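Local coordinates for thermotoga maritima TmcAL (Thermotoga maritima, PDB 5Y0T), which belongs to the HIGH nucleotidyl transferase family of the HUP clan and is modelled here with adenosine-5'-rp-alpha-thio-triphosphate bound, at residues 77-82 with 172-177; 295-300 with 309-314; 323-328 with 381-386. All coordinates share one frame; numbering follows the deposited sequence.

Overall arrangement
From the N terminus, contact 1 comes first. It closes an intervening stretch of 89 residues and brings helix 79-92 against helix 167-182 beside strand 3-8 of the sheet. Contact 2 follows much later. It closes a short loop of eight residues and packs the end of helix 293-300 on helix 307-318. Contact 3 starts on the next helix, 323-332, and closes 52 residues by meeting helix 381-399. The three loops run in series, and none nests in or crosses another. In space, Gln77 of contact 1 packs on Arg312 of contact 2 and on Val326 of contact 3. Contacts 2 and 3 do not touch; their nearest atoms are about 8 Å apart.

Contact 1 of 3, residues 77-82 with 172-177; sequences QDAGGF and GVEYIH
Glu174 OE1 accepts from a water whose oxygen lies 2.7 Å away. The same water donates to Gly80 O over a longer 3.2 Å, so it bridges the two segments. These are neighbouring helices of the Rossmann-like HUP fold, and Phe82 and Tyr175 both touch Val7 of strand 3-8. The other carboxylate oxygen, Glu174 OE2, forms a salt bridge with Arg143. Water and arginine thus each hold one oxygen of this buried group. Its side chain bends at chi2 (-75°), which lays the carboxylate alongside helix 79-92. There Glu174 CD comes within 3.8 Å of Gly80 CA, and the helices are close, with Gly80 CA and Glu174 CA 5.7 Å apart. Asp78 is the N-cap of helix 79-92. Its OD1 accepts a straight but weak capping bond from Gly81 N at 3.5 Å. On the sheet side, the nearest atoms of the Phe82 side chain and the bound adenosine-5'-rp-alpha-thio-triphosphate are about 5 Å apart. Phe82 has CG anti to the backbone N (chi1 175°), and this carries its ring toward Tyr175. The two side chains meet at an oblique angle. Tyr175 OH sits in the plane of the Phe82 ring, at its edge, 3.6 Å from Phe82 CE1.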
loop_
_atom_site.group_PDB
_atom_site.type_symbol
_atom_site.label_atom_id
_atom_site.label_comp_id
_atom_site.label_asym_id
_atom_site.label_seq_id
_atom_site.Cartn_x
_atom_site.Cartn_y
_atom_site.Cartn_z
ATOM N N GLN A 77 1.293 19.412 -5.369
ATOM C CA GLN A 77 2.200 20.163 -4.487
ATOM C C GLN A 77 1.538 21.378 -3.868
ATOM O O GLN A 77 0.437 21.759 -4.261
ATOM C CB GLN A 77 3.436 20.632 -5.249
ATOM C CG GLN A 77 4.523 19.606 -5.356
ATOM C CD GLN A 77 5.780 20.189 -5.944
ATOM O OE1 GLN A 77 6.489 20.944 -5.284
ATOM N NE2 GLN A 77 6.063 19.846 -7.204
ATOM N N ASP A 78 2.260 22.045 -2.967
ATOM C CA ASP A 78 1.790 23.312 -2.433
ATOM C C ASP A 78 1.862 24.335 -3.553
ATOM O O ASP A 78 2.306 24.014 -4.662
ATOM C CB ASP A 78 2.617 23.758 -1.207
ATOM C CG ASP A 78 4.111 23.931 -1.507
ATOM O OD1 ASP A 78 4.514 24.124 -2.680
ATOM O OD2 ASP A 78 4.899 23.889 -0.542
ATOM N N ALA A 79 1.434 25.559 -3.268
ATOM C CA ALA A 79 1.219 26.546 -4.320
ATOM C C ALA A 79 2.461 26.808 -5.180
ATOM O O ALA A 79 2.340 26.971 -6.378
ATOM C CB ALA A 79 0.720 27.858 -3.704
ATOM N N GLY A 80 3.641 26.874 -4.563
ATOM C CA GLY A 80 4.878 27.123 -5.295
ATOM C C GLY A 80 5.138 26.096 -6.392
ATOM O O GLY A 80 5.383 26.443 -7.557
ATOM N N GLY A 81 5.086 24.819 -6.026
ATOM C CA GLY A 81 5.326 23.762 -6.989
ATOM C C GLY A 81 4.216 23.641 -8.013
ATOM O O GLY A 81 4.468 23.397 -9.195
ATOM N N PHE A 82 2.979 23.791 -7.549
ATOM C CA PHE A 82 1.798 23.729 -8.413
ATOM C C PHE A 82 1.903 24.799 -9.505
ATOM O O PHE A 82 1.751 24.523 -10.710
ATOM C CB PHE A 82 0.537 23.917 -7.549
ATOM C CG PHE A 82 -0.755 24.002 -8.325
ATOM C CD1 PHE A 82 -1.218 25.223 -8.808
ATOM C CD2 PHE A 82 -1.536 22.874 -8.516
ATOM C CE1 PHE A 82 -2.431 25.311 -9.490
ATOM C CE2 PHE A 82 -2.756 22.955 -9.215
ATOM C CZ PHE A 82 -3.198 24.180 -9.695
ATOM N N GLY A 172 -1.375 33.485 -7.447
ATOM C CA GLY A 172 -1.093 34.472 -8.477
ATOM C C GLY A 172 0.351 34.930 -8.480
ATOM O O GLY A 172 0.993 35.009 -9.533
ATOM N N VAL A 173 0.866 35.243 -7.297
ATOM C CA VAL A 173 2.251 35.672 -7.170
ATOM C C VAL A 173 3.162 34.538 -7.616
ATOM O O VAL A 173 4.144 34.761 -8.323
ATOM C CB VAL A 173 2.574 36.106 -5.705
ATOM C CG1 VAL A 173 4.077 36.120 -5.442
ATOM C CG2 VAL A 173 1.960 37.472 -5.435
ATOM N N GLU A 174 2.818 33.313 -7.236
ATOM C CA GLU A 174 3.648 32.175 -7.612
ATOM C C GLU A 174 3.614 31.915 -9.124
ATOM O O GLU A 174 4.633 31.518 -9.684
ATOM C CB GLU A 174 3.225 30.916 -6.863
ATOM C CG GLU A 174 3.347 31.010 -5.318
ATOM C CD GLU A 174 4.779 30.927 -4.800
ATOM O OE1 GLU A 174 5.727 30.978 -5.602
ATOM O OE2 GLU A 174 4.958 30.815 -3.565
ATOM N N TYR A 175 2.471 32.127 -9.789
ATOM C CA TYR A 175 2.445 31.986 -11.267
ATOM C C TYR A 175 3.410 32.977 -11.910
ATOM O O TYR A 175 4.163 32.640 -12.829
ATOM C CB TYR A 175 1.050 32.236 -11.879
ATOM C CG TYR A 175 -0.060 31.301 -11.458
ATOM C CD1 TYR A 175 0.142 29.935 -11.365
ATOM C CD2 TYR A 175 -1.335 31.806 -11.152
ATOM C CE1 TYR A 175 -0.876 29.088 -10.974
ATOM C CE2 TYR A 175 -2.374 30.952 -10.755
ATOM C CZ TYR A 175 -2.134 29.604 -10.667
ATOM O OH TYR A 175 -3.135 28.760 -10.262
ATOM N N ILE A 176 3.343 34.224 -11.451
ATOM C CA ILE A 176 4.135 35.281 -12.038
ATOM C C ILE A 176 5.611 35.050 -11.737
ATOM O O ILE A 176 6.470 35.198 -12.609
ATOM C CB ILE A 176 3.680 36.669 -11.514
ATOM C CG1 ILE A 176 2.240 36.961 -11.966
ATOM C CG2 ILE A 176 4.608 37.768 -12.009
ATOM C CD1 ILE A 176 1.556 38.080 -11.186
ATOM N N HIS A 177 5.901 34.679 -10.497
ATOM C CA HIS A 177 7.271 34.369 -10.106
ATOM C C HIS A 177 7.831 33.251 -10.972
ATOM O O HIS A 177 8.953 33.358 -11.463
ATOM C CB HIS A 177 7.338 33.983 -8.632
ATOM C CG HIS A 177 8.727 33.716 -8.144
ATOM N ND1 HIS A 177 8.986 32.986 -7.005
ATOM C CD2 HIS A 177 9.935 34.073 -8.644
ATOM C CE1 HIS A 177 10.293 32.905 -6.822
ATOM N NE2 HIS A 177 10.892 33.560 -7.801
HETATM O O HOH W 1 6.786 29.310 -7.498
#

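Contact 2 of 3, residues 295-300 with 309-314; sequences DFLECV and RIRRLA
Ile310 meets both Leu297 and Val300, and these three buried side chains make the tight part of the contact. Both branches of Ile310 take part. Its CG2 methyl is shared, lying 3.7 Å from Leu297 CD2 and 3.8 Å from Val300 CG1. Its CD1 end reaches Val300 CG1 at 3.6 Å, so this one valine methyl touches both branches of the isoleucine. Leu297 and Ile310 lie side by side and point opposite ways, while Val300 crosses Ile310 at a slant. All these touches are between methyl groups, and the packing here is purely apolar.

Val300 also packs within its own helix. A chi1 of 176° sets CG1 opposite its own amide nitrogen and facing Ile310, whereas CG2 lies over one face of the Phe296 ring, 3.7 Å above the plane and toward the rim of the ring. Phe296 in turn meets Phe283 edge-to-face and also touches the Phe261 ring.

The looser side is at Arg311, which is partly exposed. Only its aliphatic part takes part: Arg311 CG lies 4.0 Å from Leu297 CD1, with the two side chains crossing at about a right angle. The chain then bends at chi3 (-60°). Its polar end is engaged elsewhere, with NE bonding to Arg44 O and NH2 making a weak bond to Ser308 OG.

The axes of the two short segments approach to 10.5 Å at 119° between their directions. The disulfide from Cys299 to Cys286 ties helix 293-300 to helix 279-289. The arrangement is that of two consecutive helices joined by a short loop, packed through an aliphatic core within the run of helices between residues 210 and 332.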
loop_
_atom_site.group_PDB
_atom_site.type_symbol
_atom_site.label_atom_id
_atom_site.label_comp_id
_atom_site.label_asym_id
_atom_site.label_seq_id
_atom_site.Cartn_x
_atom_site.Cartn_y
_atom_site.Cartn_z
ATOM N N ASP A 295 -9.614 10.242 11.780
ATOM C CA ASP A 295 -8.942 10.363 13.074
ATOM C C ASP A 295 -7.436 10.536 12.879
ATOM O O ASP A 295 -6.795 11.282 13.627
ATOM C CB ASP A 295 -9.226 9.150 13.967
ATOM C CG ASP A 295 -10.669 9.099 14.448
ATOM O OD1 ASP A 295 -11.392 10.108 14.292
ATOM O OD2 ASP A 295 -11.081 8.051 14.990
ATOM N N PHE A 296 -6.879 9.839 11.886
ATOM C CA PHE A 296 -5.465 9.988 11.536
ATOM C C PHE A 296 -5.102 11.448 11.279
ATOM O O PHE A 296 -4.128 11.960 11.825
ATOM C CB PHE A 296 -5.128 9.160 10.292
ATOM C CG PHE A 296 -3.732 9.388 9.759
ATOM C CD1 PHE A 296 -3.518 10.208 8.656
ATOM C CD2 PHE A 296 -2.639 8.760 10.347
ATOM C CE1 PHE A 296 -2.240 10.405 8.155
ATOM C CE2 PHE A 296 -1.348 8.948 9.843
ATOM C CZ PHE A 296 -1.150 9.781 8.749
ATOM N N LEU A 297 -5.888 12.094 10.425
ATOM C CA LEU A 297 -5.646 13.480 10.039
ATOM C C LEU A 297 -5.670 14.400 11.259
ATOM O O LEU A 297 -4.795 15.256 11.418
ATOM C CB LEU A 297 -6.679 13.930 8.996
ATOM C CG LEU A 297 -6.500 13.355 7.582
ATOM C CD1 LEU A 297 -7.591 13.857 6.622
ATOM C CD2 LEU A 297 -5.123 13.705 7.025
ATOM N N GLU A 298 -6.656 14.207 12.129
ATOM C CA GLU A 298 -6.753 14.996 13.355
ATOM C C GLU A 298 -5.569 14.739 14.290
ATOM O O GLU A 298 -5.079 15.653 14.943
ATOM C CB GLU A 298 -8.068 14.699 14.079
ATOM C CG GLU A 298 -9.308 15.175 13.335
ATOM C CD GLU A 298 -9.455 16.696 13.345
ATOM O OE1 GLU A 298 -8.829 17.373 14.198
ATOM O OE2 GLU A 298 -10.205 17.215 12.492
ATOM N N CYS A 299 -5.108 13.495 14.351
ATOM C CA CYS A 299 -3.962 13.159 15.189
ATOM C C CYS A 299 -2.679 13.841 14.703
ATOM O O CYS A 299 -1.904 14.348 15.508
ATOM C CB CYS A 299 -3.761 11.637 15.243
ATOM S SG CYS A 299 -2.288 11.096 16.169
ATOM N N VAL A 300 -2.442 13.839 13.393
ATOM C CA VAL A 300 -1.227 14.438 12.841
ATOM C C VAL A 300 -1.305 15.966 12.928
ATOM O O VAL A 300 -0.306 16.640 13.199
ATOM C CB VAL A 300 -0.993 14.015 11.371
ATOM C CG1 VAL A 300 0.229 14.730 10.796
ATOM C CG2 VAL A 300 -0.833 12.479 11.254
ATOM N N ARG A 309 -1.786 20.362 3.896
ATOM C CA ARG A 309 -0.399 19.923 3.917
ATOM C C ARG A 309 -0.339 18.447 4.312
ATOM O O ARG A 309 0.365 17.668 3.675
ATOM C CB ARG A 309 0.438 20.774 4.871
ATOM C CG ARG A 309 1.900 20.361 4.950
ATOM C CD ARG A 309 2.693 21.349 5.803
ATOM N NE ARG A 309 4.071 20.922 6.034
ATOM C CZ ARG A 309 4.906 21.518 6.881
ATOM N NH1 ARG A 309 4.511 22.576 7.585
ATOM N NH2 ARG A 309 6.140 21.058 7.028
ATOM N N ILE A 310 -1.081 18.065 5.350
ATOM C CA ILE A 310 -1.077 16.660 5.772
ATOM C C ILE A 310 -1.651 15.739 4.691
ATOM O O ILE A 310 -1.087 14.679 4.411
ATOM C CB ILE A 310 -1.866 16.436 7.078
ATOM C CG1 ILE A 310 -1.379 17.380 8.180
ATOM C CG2 ILE A 310 -1.717 14.988 7.536
ATOM C CD1 ILE A 310 0.124 17.397 8.326
ATOM N N ARG A 311 -2.773 16.135 4.087
ATOM C CA ARG A 311 -3.373 15.344 3.011
ATOM C C ARG A 311 -2.439 15.212 1.803
ATOM O O ARG A 311 -2.381 14.150 1.187
ATOM C CB ARG A 311 -4.718 15.947 2.565
ATOM C CG ARG A 311 -5.860 15.807 3.589
ATOM C CD ARG A 311 -7.187 16.326 3.009
ATOM N NE ARG A 311 -7.120 17.737 2.628
ATOM C CZ ARG A 311 -7.852 18.707 3.172
ATOM N NH1 ARG A 311 -8.731 18.444 4.134
ATOM N NH2 ARG A 311 -7.707 19.952 2.748
ATOM N N ARG A 312 -1.730 16.284 1.451
ATOM C CA ARG A 312 -0.744 16.207 0.363
ATOM C C ARG A 312 0.338 15.190 0.726
ATOM O O ARG A 312 0.712 14.363 -0.099
ATOM C CB ARG A 312 -0.094 17.569 0.068
ATOM C CG ARG A 312 -0.909 18.503 -0.830
ATOM C CD ARG A 312 -0.121 19.787 -1.224
ATOM N NE ARG A 312 0.127 20.668 -0.096
ATOM C CZ ARG A 312 -0.658 21.680 0.238
ATOM N NH1 ARG A 312 -1.749 21.932 -0.474
ATOM N NH2 ARG A 312 -0.357 22.435 1.282
ATOM N N LEU A 313 0.834 15.246 1.962
ATOM C CA LEU A 313 1.871 14.298 2.381
ATOM C C LEU A 313 1.399 12.839 2.322
ATOM O O LEU A 313 2.193 11.939 2.047
ATOM C CB LEU A 313 2.359 14.625 3.791
ATOM C CG LEU A 313 3.259 15.858 3.921
ATOM C CD1 LEU A 313 3.626 16.108 5.385
ATOM C CD2 LEU A 313 4.508 15.701 3.080
ATOM N N ALA A 314 0.120 12.599 2.599
ATOM C CA ALA A 314 -0.431 11.249 2.471
ATOM C C ALA A 314 -0.412 10.768 1.014
ATOM O O ALA A 314 -0.121 9.616 0.751
ATOM C CB ALA A 314 -1.843 11.188 3.022
#

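Contact 3 of 3, residues 323-328 with 381-386; sequences KEFVEK and KQLFLE
Phe325 and Glu386 meet where helix 323-332 crosses the start of helix 381-399; the short segments lie at 110° with their axes 11.0 Å apart. With chi1 at 168°, the Phe325 ring is turned away from its own backbone N and swings out to helix 381-399. Its CE1 rests 3.6 Å from Glu386 CB, and its CD1 is 3.3 Å from Glu386 OE1. Glu386 is extended beyond CG and runs straight along the ring, from CB near Phe325 CE1 to OE1 near Phe325 CD1. The ring and carboxylate planes are 54° apart.

Both methyl groups of Leu383 are used. CD1 lies between the Phe325 ring and Lys328, 3.9 Å from Phe325 CD1 and 4.1 Å from Lys328 CB. CD2 packs on the Lys328 backbone, 3.9 Å from Lys328 O. Phe325 also touches Val73 of helix 72-75, so the ring joins three helices.

Lys328 NZ makes a salt bridge with Asp380 OD2, while Asp380 OD1 accepts from Leu383 N. Lys328 NZ stays 6.3 Å from Glu386 OE1, so these opposite charges are not paired directly. Leu383 and the ring give an apolar contact, but Glu386 lies against the same ring with both its CB and a carboxylate oxygen. The contact is therefore mixed in character, and any attraction between Lys328 and Glu386 would act only at longer range.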
loop_
_atom_site.group_PDB
_atom_site.type_symbol
_atom_site.label_atom_id
_atom_site.label_comp_id
_atom_site.label_asym_id
_atom_site.label_seq_id
_atom_site.Cartn_x
_atom_site.Cartn_y
_atom_site.Cartn_z
ATOM N N LYS A 323 12.011 12.733 -2.470
ATOM C CA LYS A 323 12.564 14.083 -2.413
ATOM C C LYS A 323 13.392 14.425 -3.645
ATOM O O LYS A 323 13.313 15.545 -4.162
ATOM C CB LYS A 323 13.395 14.259 -1.140
ATOM C CG LYS A 323 12.533 14.260 0.126
ATOM C CD LYS A 323 13.353 14.453 1.416
ATOM C CE LYS A 323 12.444 14.868 2.584
ATOM N NZ LYS A 323 13.054 14.627 3.930
ATOM N N GLU A 324 14.173 13.465 -4.129
ATOM C CA GLU A 324 15.019 13.709 -5.292
ATOM C C GLU A 324 14.187 13.942 -6.563
ATOM O O GLU A 324 14.510 14.800 -7.390
ATOM C CB GLU A 324 15.990 12.542 -5.500
ATOM C CG GLU A 324 16.915 12.737 -6.696
ATOM C CD GLU A 324 18.019 11.697 -6.767
ATOM O OE1 GLU A 324 18.098 10.840 -5.856
ATOM O OE2 GLU A 324 18.807 11.739 -7.736
ATOM N N PHE A 325 13.121 13.161 -6.713
ATOM C CA PHE A 325 12.219 13.258 -7.860
ATOM C C PHE A 325 11.517 14.623 -7.899
ATOM O O PHE A 325 11.442 15.269 -8.958
ATOM C CB PHE A 325 11.211 12.107 -7.796
ATOM C CG PHE A 325 10.056 12.234 -8.746
ATOM C CD1 PHE A 325 10.247 12.148 -10.114
ATOM C CD2 PHE A 325 8.767 12.381 -8.259
ATOM C CE1 PHE A 325 9.173 12.251 -10.991
ATOM C CE2 PHE A 325 7.686 12.474 -9.126
ATOM C CZ PHE A 325 7.886 12.405 -10.492
ATOM N N VAL A 326 11.027 15.083 -6.751
ATOM C CA VAL A 326 10.358 16.392 -6.717
ATOM C C VAL A 326 11.375 17.523 -6.926
ATOM O O VAL A 326 11.082 18.520 -7.596
ATOM C CB VAL A 326 9.577 16.611 -5.397
ATOM C CG1 VAL A 326 8.996 18.006 -5.340
ATOM C CG2 VAL A 326 8.465 15.597 -5.280
ATOM N N GLU A 327 12.579 17.358 -6.386
ATOM C CA GLU A 327 13.616 18.363 -6.572
ATOM C C GLU A 327 13.947 18.536 -8.058
ATOM O O GLU A 327 14.053 19.654 -8.551
ATOM C CB GLU A 327 14.879 18.000 -5.790
ATOM C CG GLU A 327 16.044 18.958 -6.037
ATOM C CD GLU A 327 15.780 20.344 -5.475
ATOM O OE1 GLU A 327 14.904 20.469 -4.586
ATOM O OE2 GLU A 327 16.447 21.305 -5.919
ATOM N N LYS A 328 14.125 17.428 -8.763
ATOM C CA LYS A 328 14.373 17.491 -10.199
ATOM C C LYS A 328 13.170 18.053 -10.963
ATOM O O LYS A 328 13.333 18.833 -11.910
ATOM C CB LYS A 328 14.727 16.109 -10.748
ATOM C CG LYS A 328 16.146 15.650 -10.429
ATOM C CD LYS A 328 16.498 14.387 -11.210
ATOM C CE LYS A 328 16.486 14.642 -12.719
ATOM N NZ LYS A 328 16.919 13.449 -13.520
ATOM N N LYS A 381 15.224 12.131 -19.972
ATOM C CA LYS A 381 14.467 10.927 -20.310
ATOM C C LYS A 381 13.993 10.198 -19.064
ATOM O O LYS A 381 12.822 9.798 -18.973
ATOM C CB LYS A 381 15.303 9.991 -21.192
ATOM C CG LYS A 381 15.462 10.510 -22.621
ATOM C CD LYS A 381 15.862 9.385 -23.568
ATOM C CE LYS A 381 15.619 9.759 -25.027
ATOM N NZ LYS A 381 16.578 10.785 -25.502
ATOM N N GLN A 382 14.882 10.037 -18.092
ATOM C CA GLN A 382 14.488 9.329 -16.875
ATOM C C GLN A 382 13.405 10.107 -16.124
ATOM O O GLN A 382 12.451 9.519 -15.635
ATOM C CB GLN A 382 15.699 9.069 -15.972
ATOM C CG GLN A 382 15.435 8.008 -14.889
ATOM C CD GLN A 382 14.576 6.830 -15.388
ATOM O OE1 GLN A 382 13.501 6.557 -14.838
ATOM N NE2 GLN A 382 15.053 6.129 -16.426
ATOM N N LEU A 383 13.532 11.432 -16.061
ATOM C CA LEU A 383 12.523 12.253 -15.385
ATOM C C LEU A 383 11.163 12.169 -16.093
ATOM O O LEU A 383 10.093 12.034 -15.450
ATOM C CB LEU A 383 12.993 13.705 -15.308
ATOM C CG LEU A 383 12.089 14.637 -14.498
ATOM C CD1 LEU A 383 11.945 14.136 -13.056
ATOM C CD2 LEU A 383 12.690 16.031 -14.526
ATOM N N PHE A 384 11.208 12.234 -17.418
ATOM C CA PHE A 384 10.012 12.072 -18.251
ATOM C C PHE A 384 9.316 10.763 -17.872
ATOM O O PHE A 384 8.128 10.748 -17.573
ATOM C CB PHE A 384 10.424 12.105 -19.738
ATOM C CG PHE A 384 9.287 11.969 -20.735
ATOM C CD1 PHE A 384 8.513 10.811 -20.807
ATOM C CD2 PHE A 384 9.067 12.966 -21.679
ATOM C CE1 PHE A 384 7.508 10.680 -21.765
ATOM C CE2 PHE A 384 8.079 12.834 -22.652
ATOM C CZ PHE A 384 7.289 11.692 -22.688
ATOM N N LEU A 385 10.066 9.664 -17.882
ATOM C CA LEU A 385 9.485 8.365 -17.570
ATOM C C LEU A 385 8.924 8.312 -16.150
ATOM O O LEU A 385 7.832 7.783 -15.944
ATOM C CB LEU A 385 10.522 7.243 -17.775
ATOM C CG LEU A 385 10.909 7.000 -19.238
ATOM C CD1 LEU A 385 12.067 5.975 -19.352
ATOM C CD2 LEU A 385 9.713 6.550 -20.063
ATOM N N GLU A 386 9.654 8.856 -15.174
ATOM C CA GLU A 386 9.159 8.902 -13.791
ATOM C C GLU A 386 7.911 9.757 -13.643
ATOM O O GLU A 386 6.953 9.358 -12.963
ATOM C CB GLU A 386 10.262 9.402 -12.836
ATOM C CG GLU A 386 11.419 8.409 -12.763
ATOM C CD GLU A 386 12.525 8.805 -11.791
ATOM O OE1 GLU A 386 12.406 9.847 -11.119
ATOM O OE2 GLU A 386 13.521 8.060 -11.702
#